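Local coordinates for myosin-17 (Arabidopsis thaliana, PDB 7KFL), which is a plant class XI myosin motor, whose globular tail, the cargo-binding domain, probably recognises the cargo that the motor carries along actin, at residues 211-223 / 272-286. Sequence-based numbering, arbitrary orientation.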
ATOM      1  N   LEU A 211      14.327 -22.471   2.677  1.00 61.11           N
ATOM      2  CA  LEU A 211      14.416 -21.113   2.073  1.00 59.71           C
ATOM      3  C   LEU A 211      13.120 -20.789   1.317  1.00 58.87           C
ATOM      4  O   LEU A 211      12.791 -19.594   1.221  1.00 59.15           O
ATOM      5  CB  LEU A 211      15.642 -21.049   1.156  1.00 59.17           C
ATOM      6  CG  LEU A 211      16.983 -21.311   1.843  1.00 59.33           C
ATOM      7  CD1 LEU A 211      18.109 -21.414   0.827  1.00 59.00           C
ATOM      8  CD2 LEU A 211      17.294 -20.239   2.876  1.00 59.19           C
ATOM      9  N   ILE A 212      12.410 -21.803   0.811  1.00 58.63           N
ATOM     10  CA  ILE A 212      11.062 -21.645   0.180  1.00 58.71           C
ATOM     11  C   ILE A 212      10.055 -21.194   1.250  1.00 57.61           C
ATOM     12  O   ILE A 212       9.093 -20.491   0.888  1.00 57.31           O
ATOM     13  CB  ILE A 212      10.613 -22.946  -0.522  1.00 59.79           C
ATOM     14  CG1 ILE A 212      11.479 -23.262  -1.745  1.00 60.28           C
ATOM     15  CG2 ILE A 212       9.134 -22.891  -0.886  1.00 59.94           C
ATOM     16  CD1 ILE A 212      11.080 -22.515  -3.002  1.00 60.37           C
ATOM     17  N   ALA A 213      10.271 -21.589   2.511  1.00 56.85           N
ATOM     18  CA  ALA A 213       9.408 -21.264   3.674  1.00 55.98           C
ATOM     19  C   ALA A 213       9.328 -19.745   3.868  1.00 54.57           C
ATOM     20  O   ALA A 213       8.296 -19.267   4.372  1.00 54.94           O
ATOM     21  CB  ALA A 213       9.932 -21.948   4.914  1.00 56.41           C
ATOM     22  N   HIS A 214      10.378 -19.014   3.484  1.00 53.41           N
ATOM     23  CA  HIS A 214      10.471 -17.535   3.606  1.00 52.13           C
ATOM     24  C   HIS A 214       9.397 -16.868   2.739  1.00 51.59           C
ATOM     25  O   HIS A 214       8.821 -15.861   3.193  1.00 51.41           O
ATOM     26  CB  HIS A 214      11.890 -17.057   3.272  1.00 51.59           C
ATOM     27  CG  HIS A 214      12.911 -17.503   4.264  1.00 51.88           C
ATOM     28  ND1 HIS A 214      12.620 -17.644   5.608  1.00 52.04           N
ATOM     29  CD2 HIS A 214      14.218 -17.817   4.124  1.00 51.82           C
ATOM     30  CE1 HIS A 214      13.701 -18.036   6.251  1.00 52.25           C
ATOM     31  NE2 HIS A 214      14.695 -18.148   5.364  1.00 52.14           N
ATOM     32  N   TRP A 215       9.130 -17.407   1.545  1.00 51.58           N
ATOM     33  CA  TRP A 215       8.031 -16.938   0.657  1.00 51.65           C
ATOM     34  C   TRP A 215       6.692 -17.143   1.371  1.00 51.97           C
ATOM     35  O   TRP A 215       5.823 -16.258   1.261  1.00 52.78           O
ATOM     36  CB  TRP A 215       8.053 -17.658  -0.696  1.00 51.99           C
ATOM     37  CG  TRP A 215       9.305 -17.434  -1.486  1.00 52.11           C
ATOM     38  CD1 TRP A 215      10.197 -18.383  -1.890  1.00 52.77           C
ATOM     39  CD2 TRP A 215       9.806 -16.179  -1.978  1.00 52.10           C
ATOM     40  NE1 TRP A 215      11.214 -17.810  -2.602  1.00 52.38           N
ATOM     41  CE2 TRP A 215      11.005 -16.459  -2.671  1.00 52.20           C
ATOM     42  CE3 TRP A 215       9.362 -14.853  -1.909  1.00 51.87           C
ATOM     43  CZ2 TRP A 215      11.763 -15.462  -3.283  1.00 51.93           C
ATOM     44  CZ3 TRP A 215      10.112 -13.866  -2.512  1.00 51.51           C
ATOM     45  CH2 TRP A 215      11.296 -14.171  -3.186  1.00 51.97           C
ATOM     46  N   GLN A 216       6.549 -18.268   2.079  1.00 52.06           N
ATOM     47  CA  GLN A 216       5.332 -18.628   2.853  1.00 51.75           C
ATOM     48  C   GLN A 216       5.189 -17.690   4.060  1.00 51.33           C
ATOM     49  O   GLN A 216       4.041 -17.324   4.376  1.00 51.93           O
ATOM     50  CB  GLN A 216       5.382 -20.106   3.250  1.00 52.20           C
ATOM     51  CG  GLN A 216       5.265 -21.044   2.055  1.00 52.25           C
ATOM     52  CD  GLN A 216       5.521 -22.494   2.387  1.00 52.29           C
ATOM     53  OE1 GLN A 216       5.647 -22.887   3.547  1.00 51.63           O
ATOM     54  NE2 GLN A 216       5.600 -23.313   1.350  1.00 52.12           N
ATOM     55  N   SER A 217       6.297 -17.302   4.699  1.00 50.95           N
ATOM     56  CA  SER A 217       6.318 -16.338   5.835  1.00 51.45           C
ATOM     57  C   SER A 217       5.741 -14.987   5.388  1.00 51.58           C
ATOM     58  O   SER A 217       4.975 -14.380   6.167  1.00 52.09           O
ATOM     59  CB  SER A 217       7.707 -16.171   6.398  1.00 51.34           C
ATOM     60  OG  SER A 217       8.251 -17.422   6.783  1.00 52.16           O
ATOM     61  N   ILE A 218       6.108 -14.535   4.185  1.00 51.36           N
ATOM     62  CA  ILE A 218       5.641 -13.253   3.577  1.00 51.11           C
ATOM     63  C   ILE A 218       4.129 -13.346   3.334  1.00 51.10           C
ATOM     64  O   ILE A 218       3.413 -12.397   3.717  1.00 51.89           O
ATOM     65  CB  ILE A 218       6.435 -12.931   2.292  1.00 51.10           C
ATOM     66  CG1 ILE A 218       7.867 -12.500   2.623  1.00 51.30           C
ATOM     67  CG2 ILE A 218       5.720 -11.889   1.441  1.00 50.73           C
ATOM     68  CD1 ILE A 218       8.799 -12.456   1.433  1.00 51.45           C
ATOM     69  N   ARG A 219       3.674 -14.449   2.734  1.00 50.86           N
ATOM     70  CA  ARG A 219       2.244 -14.722   2.422  1.00 51.33           C
ATOM     71  C   ARG A 219       1.395 -14.632   3.701  1.00 51.66           C
ATOM     72  O   ARG A 219       0.260 -14.123   3.616  1.00 51.38           O
ATOM     73  CB  ARG A 219       2.098 -16.101   1.772  1.00 51.43           C
ATOM     74  CG  ARG A 219       0.727 -16.354   1.165  1.00 51.73           C
ATOM     75  CD  ARG A 219       0.602 -17.753   0.595  1.00 52.42           C
ATOM     76  NE  ARG A 219      -0.781 -18.076   0.270  1.00 52.96           N
ATOM     77  CZ  ARG A 219      -1.175 -19.131  -0.436  1.00 53.51           C
ATOM     78  NH1 ARG A 219      -0.293 -19.994  -0.915  1.00 54.05           N
ATOM     79  NH2 ARG A 219      -2.462 -19.315  -0.668  1.00 54.15           N
ATOM     80  N   LYS A 220       1.922 -15.111   4.834  1.00 52.14           N
ATOM     81  CA  LYS A 220       1.243 -15.074   6.159  1.00 53.14           C
ATOM     82  C   LYS A 220       1.081 -13.619   6.611  1.00 52.91           C
ATOM     83  O   LYS A 220      -0.045 -13.243   7.002  1.00 53.03           O
ATOM     84  CB  LYS A 220       2.017 -15.889   7.202  1.00 54.11           C
ATOM     85  CG  LYS A 220       1.701 -17.380   7.214  1.00 55.06           C
ATOM     86  CD  LYS A 220       2.402 -18.148   8.315  1.00 55.97           C
ATOM     87  CE  LYS A 220       3.890 -18.296   8.082  1.00 55.87           C
ATOM     88  NZ  LYS A 220       4.487 -19.314   8.979  1.00 56.84           N
ATOM     89  N   SER A 221       2.165 -12.838   6.556  1.00 52.98           N
ATOM     90  CA  SER A 221       2.196 -11.398   6.929  1.00 52.37           C
ATOM     91  C   SER A 221       1.208 -10.611   6.057  1.00 51.67           C
ATOM     92  O   SER A 221       0.498  -9.762   6.612  1.00 52.13           O
ATOM     93  CB  SER A 221       3.592 -10.835   6.841  1.00 52.27           C
ATOM     94  OG  SER A 221       4.427 -11.393   7.847  1.00 52.43           O
ATOM     95  N   LEU A 222       1.150 -10.895   4.753  1.00 50.90           N
ATOM     96  CA  LEU A 222       0.177 -10.252   3.826  1.00 50.83           C
ATOM     97  C   LEU A 222      -1.246 -10.524   4.325  1.00 50.97           C
ATOM     98  O   LEU A 222      -2.027  -9.562   4.406  1.00 51.59           O
ATOM     99  CB  LEU A 222       0.370 -10.785   2.400  1.00 51.13           C
ATOM    100  CG  LEU A 222       1.668 -10.391   1.694  1.00 50.69           C
ATOM    101  CD1 LEU A 222       1.718 -10.986   0.295  1.00 50.93           C
ATOM    102  CD2 LEU A 222       1.828  -8.880   1.623  1.00 50.58           C
ATOM    103  N   ASN A 223      -1.552 -11.782   4.665  1.00 52.17           N
ATOM    104  CA  ASN A 223      -2.903 -12.252   5.085  1.00 52.08           C
ATOM    105  C   ASN A 223      -3.281 -11.636   6.439  1.00 51.95           C
ATOM    106  O   ASN A 223      -4.464 -11.282   6.604  1.00 52.23           O
ATOM    107  CB  ASN A 223      -2.990 -13.783   5.142  1.00 52.96           C
ATOM    108  CG  ASN A 223      -3.350 -14.420   3.816  1.00 53.45           C
ATOM    109  OD1 ASN A 223      -3.965 -13.791   2.959  1.00 54.14           O
ATOM    110  ND2 ASN A 223      -2.991 -15.682   3.642  1.00 53.95           N
ATOM    111  N   TYR A 272      14.278 -20.630  -7.909  1.00 54.45           N
ATOM    112  CA  TYR A 272      13.929 -20.377  -6.488  1.00 54.02           C
ATOM    113  C   TYR A 272      12.928 -19.222  -6.383  1.00 54.74           C
ATOM    114  O   TYR A 272      11.952 -19.349  -5.623  1.00 55.12           O
ATOM    115  CB  TYR A 272      15.169 -20.060  -5.651  1.00 53.16           C
ATOM    116  CG  TYR A 272      14.828 -19.492  -4.299  1.00 52.48           C
ATOM    117  CD1 TYR A 272      14.185 -20.267  -3.348  1.00 52.38           C
ATOM    118  CD2 TYR A 272      15.100 -18.172  -3.982  1.00 51.87           C
ATOM    119  CE1 TYR A 272      13.849 -19.756  -2.106  1.00 52.40           C
ATOM    120  CE2 TYR A 272      14.771 -17.645  -2.745  1.00 51.64           C
ATOM    121  CZ  TYR A 272      14.146 -18.440  -1.802  1.00 51.82           C
ATOM    122  OH  TYR A 272      13.808 -17.927  -0.584  1.00 51.93           O
ATOM    123  N   VAL A 273      13.183 -18.119  -7.095  1.00 56.08           N
ATOM    124  CA  VAL A 273      12.317 -16.901  -7.080  1.00 56.77           C
ATOM    125  C   VAL A 273      10.991 -17.230  -7.776  1.00 57.98           C
ATOM    126  O   VAL A 273       9.943 -16.796  -7.259  1.00 59.35           O
ATOM    127  CB  VAL A 273      13.018 -15.678  -7.705  1.00 56.54           C
ATOM    128  CG1 VAL A 273      12.032 -14.569  -8.042  1.00 56.58           C
ATOM    129  CG2 VAL A 273      14.116 -15.140  -6.801  1.00 56.30           C
ATOM    130  N   LYS A 274      11.029 -17.972  -8.890  1.00 59.10           N
ATOM    131  CA  LYS A 274       9.812 -18.393  -9.638  1.00 60.80           C
ATOM    132  C   LYS A 274       8.872 -19.150  -8.691  1.00 60.11           C
ATOM    133  O   LYS A 274       7.646 -18.952  -8.799  1.00 60.39           O
ATOM    134  CB  LYS A 274      10.161 -19.263 -10.849  1.00 63.27           C
ATOM    135  CG  LYS A 274       8.995 -19.509 -11.799  1.00 65.34           C
ATOM    136  CD  LYS A 274       9.381 -20.161 -13.109  1.00 67.56           C
ATOM    137  CE  LYS A 274       8.344 -19.941 -14.190  1.00 69.48           C
ATOM    138  NZ  LYS A 274       8.634 -20.742 -15.404  1.00 70.88           N
ATOM    139  N   ALA A 275       9.430 -19.987  -7.807  1.00 58.76           N
ATOM    140  CA  ALA A 275       8.693 -20.723  -6.751  1.00 58.05           C
ATOM    141  C   ALA A 275       8.015 -19.713  -5.821  1.00 57.34           C
ATOM    142  O   ALA A 275       6.814 -19.884  -5.536  1.00 57.62           O
ATOM    143  CB  ALA A 275       9.625 -21.633  -5.989  1.00 58.01           C
ATOM    144  N   GLY A 276       8.767 -18.700  -5.382  1.00 56.05           N
ATOM    145  CA  GLY A 276       8.275 -17.593  -4.541  1.00 55.09           C
ATOM    146  C   GLY A 276       7.122 -16.845  -5.185  1.00 54.94           C
ATOM    147  O   GLY A 276       6.133 -16.581  -4.479  1.00 55.24           O
ATOM    148  N   LEU A 277       7.239 -16.511  -6.475  1.00 54.87           N
ATOM    149  CA  LEU A 277       6.219 -15.739  -7.236  1.00 55.26           C
ATOM    150  C   LEU A 277       4.902 -16.524  -7.287  1.00 55.06           C
ATOM    151  O   LEU A 277       3.837 -15.877  -7.278  1.00 55.21           O
ATOM    152  CB  LEU A 277       6.744 -15.441  -8.647  1.00 56.64           C
ATOM    153  CG  LEU A 277       7.939 -14.491  -8.737  1.00 56.80           C
ATOM    154  CD1 LEU A 277       8.360 -14.295 -10.185  1.00 56.83           C
ATOM    155  CD2 LEU A 277       7.637 -13.147  -8.089  1.00 56.79           C
ATOM    156  N   ALA A 278       4.970 -17.859  -7.331  1.00 55.30           N
ATOM    157  CA  ALA A 278       3.799 -18.769  -7.345  1.00 55.90           C
ATOM    158  C   ALA A 278       3.039 -18.667  -6.015  1.00 55.77           C
ATOM    159  O   ALA A 278       1.793 -18.720  -6.045  1.00 55.94           O
ATOM    160  CB  ALA A 278       4.246 -20.183  -7.625  1.00 56.50           C
ATOM    161  N   GLU A 279       3.761 -18.529  -4.895  1.00 55.17           N
ATOM    162  CA  GLU A 279       3.182 -18.300  -3.543  1.00 55.66           C
ATOM    163  C   GLU A 279       2.418 -16.970  -3.525  1.00 55.60           C
ATOM    164  O   GLU A 279       1.276 -16.950  -3.019  1.00 55.40           O
ATOM    165  CB  GLU A 279       4.278 -18.297  -2.474  1.00 55.74           C
ATOM    166  CG  GLU A 279       4.770 -19.682  -2.101  1.00 56.48           C
ATOM    167  CD  GLU A 279       3.900 -20.441  -1.111  1.00 57.18           C
ATOM    168  OE1 GLU A 279       2.989 -19.826  -0.519  1.00 57.03           O
ATOM    169  OE2 GLU A 279       4.144 -21.650  -0.928  1.00 58.54           O
ATOM    170  N   LEU A 280       3.027 -15.903  -4.055  1.00 55.43           N
ATOM    171  CA  LEU A 280       2.455 -14.530  -4.056  1.00 55.26           C
ATOM    172  C   LEU A 280       1.287 -14.449  -5.045  1.00 56.38           C
ATOM    173  O   LEU A 280       0.316 -13.734  -4.741  1.00 57.00           O
ATOM    174  CB  LEU A 280       3.554 -13.521  -4.404  1.00 54.66           C
ATOM    175  CG  LEU A 280       4.740 -13.470  -3.442  1.00 54.33           C
ATOM    176  CD1 LEU A 280       5.748 -12.423  -3.891  1.00 53.60           C
ATOM    177  CD2 LEU A 280       4.288 -13.195  -2.015  1.00 54.45           C
ATOM    178  N   GLU A 281       1.377 -15.148  -6.182  1.00 57.51           N
ATOM    179  CA  GLU A 281       0.274 -15.258  -7.177  1.00 58.93           C
ATOM    180  C   GLU A 281      -0.936 -15.907  -6.495  1.00 59.84           C
ATOM    181  O   GLU A 281      -2.057 -15.385  -6.662  1.00 59.51           O
ATOM    182  CB  GLU A 281       0.701 -16.075  -8.399  1.00 59.89           C
ATOM    183  CG  GLU A 281      -0.266 -15.966  -9.567  1.00 60.64           C
ATOM    184  CD  GLU A 281       0.066 -16.832 -10.771  1.00 61.93           C
ATOM    185  OE1 GLU A 281       1.112 -17.514 -10.747  1.00 62.86           O
ATOM    186  OE2 GLU A 281      -0.729 -16.823 -11.732  1.00 63.01           O
ATOM    187  N   GLN A 282      -0.702 -17.000  -5.759  1.00 60.92           N
ATOM    188  CA  GLN A 282      -1.741 -17.768  -5.019  1.00 62.12           C
ATOM    189  C   GLN A 282      -2.446 -16.842  -4.020  1.00 60.70           C
ATOM    190  O   GLN A 282      -3.691 -16.899  -3.943  1.00 60.38           O
ATOM    191  CB  GLN A 282      -1.127 -18.984  -4.319  1.00 63.75           C
ATOM    192  CG  GLN A 282      -1.033 -20.215  -5.210  1.00 65.71           C
ATOM    193  CD  GLN A 282      -2.391 -20.760  -5.588  1.00 68.27           C
ATOM    194  OE1 GLN A 282      -3.344 -20.700  -4.812  1.00 69.63           O
ATOM    195  NE2 GLN A 282      -2.491 -21.303  -6.791  1.00 69.91           N
ATOM    196  N   TRP A 283      -1.678 -16.019  -3.299  1.00 58.77           N
ATOM    197  CA  TRP A 283      -2.198 -15.015  -2.333  1.00 57.82           C
ATOM    198  C   TRP A 283      -3.134 -14.029  -3.045  1.00 57.68           C
ATOM    199  O   TRP A 283      -4.178 -13.686  -2.457  1.00 58.17           O
ATOM    200  CB  TRP A 283      -1.055 -14.277  -1.624  1.00 56.67           C
ATOM    201  CG  TRP A 283      -1.555 -13.221  -0.689  1.00 56.24           C
ATOM    202  CD1 TRP A 283      -1.787 -13.346   0.650  1.00 56.16           C
ATOM    203  CD2 TRP A 283      -1.945 -11.882  -1.043  1.00 56.18           C
ATOM    204  NE1 TRP A 283      -2.273 -12.171   1.157  1.00 56.32           N
ATOM    205  CE2 TRP A 283      -2.384 -11.257   0.143  1.00 55.89           C
ATOM    206  CE3 TRP A 283      -1.962 -11.153  -2.237  1.00 56.30           C
ATOM    207  CZ2 TRP A 283      -2.827  -9.936   0.162  1.00 56.11           C
ATOM    208  CZ3 TRP A 283      -2.401  -9.848  -2.218  1.00 55.69           C
ATOM    209  CH2 TRP A 283      -2.828  -9.251  -1.033  1.00 56.31           C
ATOM    210  N   CYS A 284      -2.760 -13.572  -4.245  1.00 56.95           N
ATOM    211  CA  CYS A 284      -3.535 -12.598  -5.062  1.00 57.12           C
ATOM    212  C   CYS A 284      -4.871 -13.222  -5.486  1.00 58.42           C
ATOM    213  O   CYS A 284      -5.876 -12.483  -5.540  1.00 58.81           O
ATOM    214  CB  CYS A 284      -2.754 -12.139  -6.290  1.00 56.83           C
ATOM    215  SG  CYS A 284      -1.296 -11.133  -5.897  1.00 54.90           S
ATOM    216  N   ILE A 285      -4.880 -14.530  -5.762  1.00 59.57           N
ATOM    217  CA  ILE A 285      -6.093 -15.291  -6.192  1.00 61.30           C
ATOM    218  C   ILE A 285      -7.017 -15.471  -4.981  1.00 62.29           C
ATOM    219  O   ILE A 285      -8.236 -15.233  -5.131  1.00 61.99           O
ATOM    220  CB  ILE A 285      -5.697 -16.636  -6.838  1.00 61.67           C
ATOM    221  CG1 ILE A 285      -4.849 -16.429  -8.096  1.00 61.56           C
ATOM    222  CG2 ILE A 285      -6.926 -17.487  -7.132  1.00 62.59           C
ATOM    223  CD1 ILE A 285      -4.007 -17.625  -8.475  1.00 61.81           C
ATOM    224  N   GLU A 286      -6.454 -15.875  -3.835  1.00 63.00           N
ATOM    225  CA  GLU A 286      -7.189 -16.106  -2.560  1.00 64.40           C
ATOM    226  C   GLU A 286      -7.793 -14.781  -2.077  1.00 63.89           C
ATOM    227  O   GLU A 286      -8.996 -14.769  -1.754  1.00 64.57           O
ATOM    228  CB  GLU A 286      -6.263 -16.706  -1.497  1.00 65.37           C
ATOM    229  CG  GLU A 286      -5.901 -18.161  -1.749  1.00 67.21           C
ATOM    230  CD  GLU A 286      -6.982 -19.183  -1.422  1.00 69.63           C
ATOM    231  OE1 GLU A 286      -7.894 -18.854  -0.632  1.00 71.69           O
ATOM    232  OE2 GLU A 286      -6.905 -20.311  -1.952  1.00 70.51           O
TER
HETATM  233  O   HOH W   1      -2.046 -22.164  -2.706  1.00 70.40           O
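Trp-215 reaches from helix 211-223 into a knobs-into-holes socket formed by Tyr-272, Val-273, Gly-276 and Glu-279. Gly-276 lies against one face of the indole in a CH-pi contact; with no side chain there, the backbones can come as near as 5.2 Å between the CA atoms of Trp-215 and Gly-276. The phenol ring of Tyr-272 is turned obliquely to the indole, planes at 43°, with Trp-215 NE1 over one of its faces. With CG trans to the backbone N (chi1 167°), Tyr-272 leans across to helix 211-223, where its OH donates to Leu-211 O at 2.7 Å from above the carbonyl plane. Within its own helix this carbonyl, at a kink, receives a weak bond from His-214 N. A phenylalanine here would probably leave Leu-211 O without the hydroxyl that donates to it. One layer on, the extended Arg-219 is a second knob, among Glu-279, Gln-282, Trp-283 and Glu-286. Gln-282 CB lies over one guanidinium face; at the edge, NH1 makes a salt bridge to Glu-279 OE1 (3.3 Å), weak as a hydrogen bond though nearly straight. Gln-216 NE2 donates to Glu-279 OE2 (3.2 Å) from above the carboxylate plane; Glu-279 is bent at chi2, which turns its carboxylate toward both. Leu-222 covers a face of the Trp-283 indole with CB and CD1. The helices run nearly parallel, crossing at -23°, the second within the DIL region. Leu-254 of helix 236-260 touches Trp-215, its Phe-247 meets Leu-222 and Leu-280, helix 150-186 backs helix 211-223, and Ile-302 and Val-306 of helix 300-309 touch Val-273.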